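Local coordinates for peroxiredoxin 6 (Arenicola marina, PDB 2V32), which probably reduces hydrogen peroxide and organic hydroperoxides to water and alcohols as a thiol-specific peroxidase of the Prx6 subfamily, at residues A[56-61]-A[155-160]; A[182-187]-A[211-216]. The protein carries 1 engineered substitution. All coordinates share one frame; numbering follows the deposited sequence.

How the contacts relate
The two contacts follow one another along the chain: contact 1 closes before contact 2 opens. Their centres lie about 25 Å apart, and their nearest atoms about 9 Å apart, so they do not touch. Contact 1 joins helix 56-61 to helix 153-168 beside the mixed five-stranded sheet of the thioredoxin-like domain. Contact 2 pairs strands 183-185 and 214-216, the two inner strands of the four-stranded antiparallel sheet in the C-terminal part. Helix 153-168, part of contact 1, is followed directly by strand 171-172, an outer strand of the second sheet. Both contacts also touch the second subunit, so each part of the fold takes part in the dimer.

Contact 1 (A[56-61]-A[155-160]); sequences EGDFKK and EILRVI
Leu157 sets its CD2 methyl over one face of the Phe59 ring. This CD2 is 3.9 Å from the ring centroid and only 9° off the ring normal, a CH-pi contact over the centre of the face. Leu157 CG adds to the same face, 3.9 Å from Phe59 CZ. Ile160 CD1 comes in obliquely and reaches Phe59 CE1 at 3.4 Å, a tight apolar contact. Ile156 comes to the ring edge, with CG2 4.2 Å from Phe59 CE1. Asp58 joins through its methylene: CB is 4.0 Å from Leu157 CD1.

Phe59 CG stands anti to its own carbonyl carbon (chi1 -72°), which swings the ring across to helix 153-168. The two helical segments run nearly parallel, at 10°, with axes 11.2 Å apart. No hydrogen bond joins the two segments; the contact is made by side chains alone. Val64 and Leu66 of strand 64-70 also touch Phe59, and Ile132 of strand 124-133 touches Ile160. The ring is thus packed between two helices and the central sheet.

Further round helix 153-168, Arg158 forms a side-on, two-nitrogen salt bridge with Glu155. NE of Arg158 bonds OE1 of Glu155 at 2.7 Å, and NH2 of Arg158 bonds OE2 of Glu155 at 2.8 Å. Tyr145 and Asn152 of the second subunit also bond this carboxylate.

The contact between the helices is apolar and largely buried. It has no directional bonds and rests on fit and burial. The Glu155-Arg158 pair does not touch helix 56-61 and turns further hydrogen bonds to the second subunit.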
ATOM      1  N   GLU A  56      -7.935 -14.725 -10.224  1.00 14.52           N
ATOM      2  CA  GLU A  56      -9.238 -14.141 -10.520  1.00 16.93           C
ATOM      3  C   GLU A  56     -10.397 -14.864  -9.822  1.00 15.51           C
ATOM      4  O   GLU A  56     -11.353 -14.229  -9.393  1.00 15.12           O
ATOM      5  CB  GLU A  56      -9.422 -13.929 -12.021  1.00 17.91           C
ATOM      6  CG  GLU A  56      -9.910 -15.129 -12.828  1.00 23.01           C
ATOM      7  CD  GLU A  56     -11.406 -15.396 -12.608  1.00 29.52           C
ATOM      8  OE1 GLU A  56     -12.202 -14.401 -12.621  1.00 31.08           O
ATOM      9  OE2 GLU A  56     -11.768 -16.597 -12.413  1.00 31.38           O
ATOM     10  N   GLY A  57     -10.280 -16.167  -9.641  1.00 15.56           N
ATOM     11  CA  GLY A  57     -11.247 -16.937  -8.779  1.00 15.41           C
ATOM     12  C   GLY A  57     -11.252 -16.543  -7.290  1.00 16.25           C
ATOM     13  O   GLY A  57     -12.284 -16.656  -6.604  1.00 15.62           O
ATOM     14  N   ASP A  58     -10.085 -16.131  -6.787  1.00 16.18           N
ATOM     15  CA  ASP A  58      -9.886 -15.608  -5.413  1.00 16.83           C
ATOM     16  C   ASP A  58     -10.587 -14.275  -5.217  1.00 15.60           C
ATOM     17  O   ASP A  58     -11.234 -14.068  -4.212  1.00 15.05           O
ATOM     18  CB  ASP A  58      -8.398 -15.471  -5.112  1.00 18.47           C
ATOM     19  CG  ASP A  58      -7.694 -16.826  -4.943  1.00 24.51           C
ATOM     20  OD1 ASP A  58      -8.305 -17.809  -4.415  1.00 31.58           O
ATOM     21  OD2 ASP A  58      -6.503 -16.912  -5.311  1.00 29.90           O
ATOM     22  N   PHE A  59     -10.521 -13.387  -6.205  1.00 14.16           N
ATOM     23  CA  PHE A  59     -11.319 -12.157  -6.172  1.00 11.91           C
ATOM     24  C   PHE A  59     -12.815 -12.448  -6.319  1.00 12.47           C
ATOM     25  O   PHE A  59     -13.618 -11.934  -5.543  1.00  8.91           O
ATOM     26  CB  PHE A  59     -10.842 -11.170  -7.245  1.00 12.91           C
ATOM     27  CG  PHE A  59      -9.529 -10.547  -6.915  1.00 11.21           C
ATOM     28  CD1 PHE A  59      -9.458  -9.492  -6.033  1.00 11.73           C
ATOM     29  CD2 PHE A  59      -8.350 -11.062  -7.427  1.00 13.57           C
ATOM     30  CE1 PHE A  59      -8.197  -8.916  -5.709  1.00  9.77           C
ATOM     31  CE2 PHE A  59      -7.117 -10.525  -7.081  1.00 12.30           C
ATOM     32  CZ  PHE A  59      -7.039  -9.446  -6.231  1.00 11.96           C
ATOM     33  N   LYS A  60     -13.169 -13.285  -7.305  1.00 12.15           N
ATOM     34  CA  LYS A  60     -14.522 -13.673  -7.510  1.00 13.70           C
ATOM     35  C   LYS A  60     -15.136 -14.290  -6.275  1.00 14.24           C
ATOM     36  O   LYS A  60     -16.248 -13.941  -5.977  1.00 13.82           O
ATOM     37  CB  LYS A  60     -14.659 -14.629  -8.678  1.00 13.54           C
ATOM     38  CG  LYS A  60     -16.040 -14.668  -9.205  1.00 17.54           C
ATOM     39  CD  LYS A  60     -16.115 -15.652 -10.357  1.00 25.66           C
ATOM     40  CE  LYS A  60     -17.376 -15.445 -11.142  1.00 29.93           C
ATOM     41  NZ  LYS A  60     -18.095 -16.751 -11.254  1.00 34.18           N
ATOM     42  N   LYS A  61     -14.413 -15.172  -5.559  1.00 15.77           N
ATOM     43  CA  LYS A  61     -14.901 -15.789  -4.297  1.00 17.35           C
ATOM     44  C   LYS A  61     -15.274 -14.719  -3.283  1.00 16.45           C
ATOM     45  O   LYS A  61     -16.133 -14.955  -2.437  1.00 17.09           O
ATOM     46  CB  LYS A  61     -13.852 -16.647  -3.561  1.00 18.25           C
ATOM     47  CG  LYS A  61     -13.317 -17.916  -4.220  1.00 24.84           C
ATOM     48  CD  LYS A  61     -14.391 -19.010  -4.531  1.00 31.29           C
ATOM     49  CE  LYS A  61     -13.771 -20.456  -4.526  1.00 30.35           C
ATOM     50  NZ  LYS A  61     -14.549 -21.505  -3.742  1.00 32.27           N
ATOM     51  N   GLU A 155      -1.006  -9.618  -0.763  1.00 13.29           N
ATOM     52  CA  GLU A 155      -1.285  -8.562   0.233  1.00 12.78           C
ATOM     53  C   GLU A 155      -2.629  -7.843  -0.043  1.00 11.35           C
ATOM     54  O   GLU A 155      -3.384  -7.485   0.862  1.00 10.24           O
ATOM     55  CB  GLU A 155      -0.108  -7.559   0.305  1.00 10.86           C
ATOM     56  CG  GLU A 155      -0.379  -6.305   1.254  1.00 13.24           C
ATOM     57  CD  GLU A 155      -0.531  -6.673   2.743  1.00 11.59           C
ATOM     58  OE1 GLU A 155      -0.276  -7.829   3.119  1.00 17.07           O
ATOM     59  OE2 GLU A 155      -0.898  -5.819   3.561  1.00 12.08           O
ATOM     60  N   ILE A 156      -2.940  -7.661  -1.313  1.00 10.52           N
ATOM     61  CA  ILE A 156      -4.250  -7.093  -1.665  1.00 10.67           C
ATOM     62  C   ILE A 156      -5.490  -7.914  -1.232  1.00  9.91           C
ATOM     63  O   ILE A 156      -6.456  -7.392  -0.706  1.00 10.46           O
ATOM     64  CB  ILE A 156      -4.256  -6.669  -3.150  1.00 11.03           C
ATOM     65  CG1 ILE A 156      -3.338  -5.448  -3.294  1.00 11.70           C
ATOM     66  CG2 ILE A 156      -5.707  -6.286  -3.672  1.00  9.26           C
ATOM     67  CD1 ILE A 156      -2.378  -5.541  -4.491  1.00 15.85           C
ATOM     68  N   LEU A 157      -5.450  -9.204  -1.507  1.00 10.09           N
ATOM     69  CA  LEU A 157      -6.395 -10.171  -0.987  1.00  8.57           C
ATOM     70  C   LEU A 157      -6.435 -10.298   0.534  1.00  7.24           C
ATOM     71  O   LEU A 157      -7.530 -10.380   1.085  1.00  5.95           O
ATOM     72  CB  LEU A 157      -6.052 -11.531  -1.611  1.00  8.92           C
ATOM     73  CG  LEU A 157      -6.479 -11.691  -3.090  1.00  9.55           C
ATOM     74  CD1 LEU A 157      -5.750 -12.861  -3.643  1.00 10.63           C
ATOM     75  CD2 LEU A 157      -7.973 -11.916  -3.205  1.00  6.50           C
ATOM     76  N   ARG A 158      -5.258 -10.299   1.190  1.00  6.07           N
ATOM     77  CA  ARG A 158      -5.165 -10.253   2.650  1.00  6.79           C
ATOM     78  C   ARG A 158      -5.937  -9.084   3.175  1.00  6.99           C
ATOM     79  O   ARG A 158      -6.802  -9.264   4.015  1.00  6.97           O
ATOM     80  CB  ARG A 158      -3.727 -10.081   3.141  1.00  7.50           C
ATOM     81  CG  ARG A 158      -3.624 -10.365   4.630  1.00  6.33           C
ATOM     82  CD  ARG A 158      -2.204 -10.083   5.114  1.00  4.56           C
ATOM     83  NE  ARG A 158      -1.943  -8.658   5.105  1.00  4.50           N
ATOM     84  CZ  ARG A 158      -2.222  -7.870   6.131  1.00  5.32           C
ATOM     85  NH1 ARG A 158      -2.873  -8.351   7.186  1.00  9.32           N
ATOM     86  NH2 ARG A 158      -1.982  -6.586   6.073  1.00  8.33           N
ATOM     87  N   VAL A 159      -5.638  -7.884   2.681  1.00  7.78           N
ATOM     88  CA  VAL A 159      -6.377  -6.708   3.142  1.00  8.09           C
ATOM     89  C   VAL A 159      -7.841  -6.650   2.685  1.00  7.90           C
ATOM     90  O   VAL A 159      -8.680  -6.140   3.421  1.00  8.64           O
ATOM     91  CB  VAL A 159      -5.582  -5.393   2.976  1.00  8.15           C
ATOM     92  CG1 VAL A 159      -4.219  -5.543   3.590  1.00 10.31           C
ATOM     93  CG2 VAL A 159      -5.501  -4.908   1.474  1.00  8.00           C
ATOM     94  N   ILE A 160      -8.192  -7.196   1.517  1.00  9.07           N
ATOM     95  CA  ILE A 160      -9.650  -7.363   1.189  1.00  8.02           C
ATOM     96  C   ILE A 160     -10.313  -8.194   2.296  1.00  8.96           C
ATOM     97  O   ILE A 160     -11.390  -7.852   2.764  1.00  9.84           O
ATOM     98  CB  ILE A 160      -9.885  -8.025  -0.188  1.00  8.71           C
ATOM     99  CG1 ILE A 160      -9.757  -6.997  -1.319  1.00  9.73           C
ATOM    100  CG2 ILE A 160     -11.279  -8.640  -0.315  1.00 10.12           C
ATOM    101  CD1 ILE A 160      -9.304  -7.656  -2.708  1.00  6.67           C
TER

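Contact 2 (A[182-187]-A[211-216])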
ATOM      1  N   ARG A 182      -6.566 -14.742  15.314  1.00 13.75           N
ATOM      2  CA  ARG A 182      -7.235 -13.928  16.332  1.00 11.58           C
ATOM      3  C   ARG A 182      -7.142 -12.446  15.903  1.00 12.15           C
ATOM      4  O   ARG A 182      -6.150 -12.036  15.216  1.00 10.75           O
ATOM      5  CB  ARG A 182      -6.632 -14.191  17.716  1.00 12.42           C
ATOM      6  CG  ARG A 182      -5.126 -13.832  17.813  1.00 10.20           C
ATOM      7  CD  ARG A 182      -4.523 -14.079  19.189  1.00 11.47           C
ATOM      8  NE  ARG A 182      -3.109 -13.715  19.134  1.00  7.92           N
ATOM      9  CZ  ARG A 182      -2.330 -13.633  20.208  1.00 14.80           C
ATOM     10  NH1 ARG A 182      -2.859 -13.867  21.423  1.00 11.86           N
ATOM     11  NH2 ARG A 182      -1.043 -13.275  20.073  1.00 10.52           N
ATOM     12  N   CYS A 183      -8.194 -11.676  16.262  1.00 10.32           N
ATOM     13  CA  CYS A 183      -8.400 -10.288  15.896  1.00  9.35           C
ATOM     14  C   CYS A 183      -8.352  -9.485  17.172  1.00 10.23           C
ATOM     15  O   CYS A 183      -8.404 -10.084  18.222  1.00  8.81           O
ATOM     16  CB  CYS A 183      -9.800 -10.162  15.332  1.00  9.72           C
ATOM     17  SG  CYS A 183      -9.774 -10.841  13.704  1.00 13.18           S
ATOM     18  N   MET A 184      -8.285  -8.156  17.061  1.00  9.40           N
ATOM     19  CA  MET A 184      -8.381  -7.251  18.232  1.00 11.31           C
ATOM     20  C   MET A 184      -9.792  -6.740  18.373  1.00 10.90           C
ATOM     21  O   MET A 184     -10.479  -6.514  17.386  1.00 12.56           O
ATOM     22  CB  MET A 184      -7.443  -6.056  18.130  1.00  9.82           C
ATOM     23  CG  MET A 184      -5.996  -6.404  17.785  1.00 11.61           C
ATOM     24  SD  MET A 184      -5.217  -7.747  18.696  1.00 17.92           S
ATOM     25  CE  MET A 184      -4.853  -7.055  20.293  1.00 14.10           C
ATOM     26  N   VAL A 185     -10.259  -6.623  19.603  1.00 12.72           N
ATOM     27  CA  VAL A 185     -11.569  -6.058  19.849  1.00 12.44           C
ATOM     28  C   VAL A 185     -11.373  -4.522  19.773  1.00 13.29           C
ATOM     29  O   VAL A 185     -10.430  -3.984  20.384  1.00 13.81           O
ATOM     30  CB  VAL A 185     -12.124  -6.457  21.258  1.00 12.61           C
ATOM     31  CG1 VAL A 185     -13.468  -5.727  21.540  1.00 13.14           C
ATOM     32  CG2 VAL A 185     -12.261  -7.959  21.404  1.00 11.73           C
ATOM     33  N   VAL A 186     -12.242  -3.821  19.047  1.00 13.38           N
ATOM     34  CA  VAL A 186     -12.081  -2.359  18.907  1.00 14.20           C
ATOM     35  C   VAL A 186     -12.290  -1.689  20.279  1.00 16.18           C
ATOM     36  O   VAL A 186     -13.091  -2.184  21.065  1.00 16.21           O
ATOM     37  CB  VAL A 186     -12.980  -1.723  17.801  1.00 14.18           C
ATOM     38  CG1 VAL A 186     -12.709  -2.362  16.433  1.00 12.50           C
ATOM     39  CG2 VAL A 186     -14.457  -1.768  18.150  1.00 12.81           C
ATOM     40  N   PRO A 187     -11.531  -0.605  20.594  1.00 17.82           N
ATOM     41  CA  PRO A 187     -11.645   0.084  21.903  1.00 18.91           C
ATOM     42  C   PRO A 187     -13.055   0.574  22.227  1.00 20.36           C
ATOM     43  O   PRO A 187     -13.360   0.773  23.383  1.00 22.22           O
ATOM     44  CB  PRO A 187     -10.727   1.283  21.761  1.00 18.79           C
ATOM     45  CG  PRO A 187      -9.827   0.956  20.642  1.00 19.34           C
ATOM     46  CD  PRO A 187     -10.559   0.042  19.704  1.00 16.74           C
ATOM     47  N   GLY A 211      -6.914  -1.254  29.763  1.00 11.32           N
ATOM     48  CA  GLY A 211      -7.555  -2.539  29.435  1.00 12.27           C
ATOM     49  C   GLY A 211      -7.880  -2.675  27.964  1.00 12.79           C
ATOM     50  O   GLY A 211      -8.822  -3.361  27.599  1.00 12.48           O
ATOM     51  N   TYR A 212      -7.049  -2.060  27.119  1.00 12.04           N
ATOM     52  CA  TYR A 212      -7.337  -1.927  25.691  1.00 11.93           C
ATOM     53  C   TYR A 212      -6.695  -3.046  24.861  1.00 11.12           C
ATOM     54  O   TYR A 212      -6.999  -3.179  23.697  1.00 11.85           O
ATOM     55  CB  TYR A 212      -6.821  -0.588  25.140  1.00 12.02           C
ATOM     56  CG  TYR A 212      -5.287  -0.530  25.124  1.00 12.44           C
ATOM     57  CD1 TYR A 212      -4.547  -1.082  24.079  1.00  9.43           C
ATOM     58  CD2 TYR A 212      -4.580   0.059  26.176  1.00 13.30           C
ATOM     59  CE1 TYR A 212      -3.182  -1.022  24.077  1.00  8.18           C
ATOM     60  CE2 TYR A 212      -3.180   0.075  26.190  1.00 11.06           C
ATOM     61  CZ  TYR A 212      -2.499  -0.470  25.152  1.00 10.94           C
ATOM     62  OH  TYR A 212      -1.089  -0.421  25.144  1.00  8.08           O
ATOM     63  N   LEU A 213      -5.752  -3.783  25.418  1.00 11.05           N
ATOM     64  CA  LEU A 213      -5.067  -4.778  24.593  1.00 11.00           C
ATOM     65  C   LEU A 213      -5.921  -6.041  24.568  1.00 10.21           C
ATOM     66  O   LEU A 213      -5.637  -6.967  25.310  1.00  9.38           O
ATOM     67  CB  LEU A 213      -3.690  -5.078  25.140  1.00  9.37           C
ATOM     68  CG  LEU A 213      -2.686  -5.652  24.125  1.00 12.84           C
ATOM     69  CD1 LEU A 213      -2.470  -4.657  22.970  1.00 11.17           C
ATOM     70  CD2 LEU A 213      -1.319  -5.913  24.807  1.00 12.10           C
ATOM     71  N   ARG A 214      -6.949  -6.087  23.713  1.00 10.92           N
ATOM     72  CA  ARG A 214      -7.936  -7.173  23.795  1.00 10.57           C
ATOM     73  C   ARG A 214      -7.979  -8.026  22.499  1.00 11.48           C
ATOM     74  O   ARG A 214      -8.140  -7.471  21.436  1.00 12.39           O
ATOM     75  CB  ARG A 214      -9.331  -6.594  24.107  1.00 10.46           C
ATOM     76  CG  ARG A 214      -9.347  -5.714  25.386  1.00  8.87           C
ATOM     77  CD  ARG A 214     -10.736  -5.200  25.747  1.00 10.69           C
ATOM     78  NE  ARG A 214     -11.273  -4.202  24.825  1.00  7.91           N
ATOM     79  CZ  ARG A 214     -12.536  -3.795  24.824  1.00 11.86           C
ATOM     80  NH1 ARG A 214     -13.401  -4.238  25.733  1.00 15.10           N
ATOM     81  NH2 ARG A 214     -12.938  -2.906  23.948  1.00 12.83           N
ATOM     82  N   TYR A 215      -7.865  -9.350  22.647  1.00 11.74           N
ATOM     83  CA  TYR A 215      -7.834 -10.338  21.549  1.00 13.31           C
ATOM     84  C   TYR A 215      -9.091 -11.169  21.628  1.00 12.32           C
ATOM     85  O   TYR A 215      -9.575 -11.440  22.711  1.00 11.42           O
ATOM     86  CB  TYR A 215      -6.716 -11.336  21.721  1.00 12.68           C
ATOM     87  CG  TYR A 215      -5.305 -10.853  21.751  1.00 14.64           C
ATOM     88  CD1 TYR A 215      -4.707 -10.521  22.943  1.00 15.65           C
ATOM     89  CD2 TYR A 215      -4.546 -10.796  20.591  1.00 15.84           C
ATOM     90  CE1 TYR A 215      -3.359 -10.129  22.989  1.00 19.39           C
ATOM     91  CE2 TYR A 215      -3.194 -10.392  20.605  1.00 14.96           C
ATOM     92  CZ  TYR A 215      -2.607 -10.067  21.820  1.00 19.03           C
ATOM     93  OH  TYR A 215      -1.268  -9.708  21.902  1.00 19.49           O
ATOM     94  N   THR A 216      -9.605 -11.594  20.486  1.00 13.04           N
ATOM     95  CA  THR A 216     -10.665 -12.549  20.474  1.00 12.88           C
ATOM     96  C   THR A 216     -10.466 -13.384  19.211  1.00 13.95           C
ATOM     97  O   THR A 216      -9.847 -12.894  18.262  1.00 14.04           O
ATOM     98  CB  THR A 216     -12.060 -11.865  20.498  1.00 14.45           C
ATOM     99  OG1 THR A 216     -13.082 -12.870  20.473  1.00 12.26           O
ATOM    100  CG2 THR A 216     -12.296 -10.979  19.267  1.00 12.10           C
TER
HETATM  101  O   HOH W   1      -9.677  -2.970  22.777  1.00 15.46           O
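Tyr215 is held between Arg182 and Met184, one on each face of its ring. The guanidinium of Arg182 lies flat on one face, planes 13° apart. Its CZ is 3.9 Å from the ring centroid of Tyr215, an off-centre cation-pi contact. Arg182 reaches over the ring as an extended chain from CG to NE. On the opposite face Met184 CE makes a CH-pi contact, 3.8 Å from the Tyr215 centroid. Bends at chi2 (-47°) and chi3 of Met184 fold that methyl back over the ring, and SD adds an oblique Met-aromatic contact. Were Tyr215 replaced by an alanine, the Arg182 guanidinium would probably lose its stacking surface and the Met184 methyl its ring.

Methyl contact continues beyond the ring, where Val185 CG2 meets Thr216 CG2 at 3.7 Å. Separately, Val185 CG1 lies over one face of the Arg214 guanidinium, toward its rim.

Backbone bonds tie the strands. Cys183 and Thr216 form a hydrogen-bonded pair, Cys183 N to Thr216 O at 2.9 Å and Thr216 N to Cys183 O at 3.0 Å. Val185 N bonds Arg214 O at 2.9 Å. Met184 and Tyr215 are the non-hydrogen-bonded pair between them.

One water bridges the far end. It donates to Val185 O and Tyr212 O and accepts from Arg214 NE at 2.9 Å. Arg214 NH2 also bonds Val189 O.

Outside the pair, Leu87 of the second subunit packs on Tyr215. These are the two inner strands of the small four-stranded antiparallel sheet (171-172, 183-185, 214-216, 202-203), consistent with the C-terminal domain of a 1-Cys peroxiredoxin.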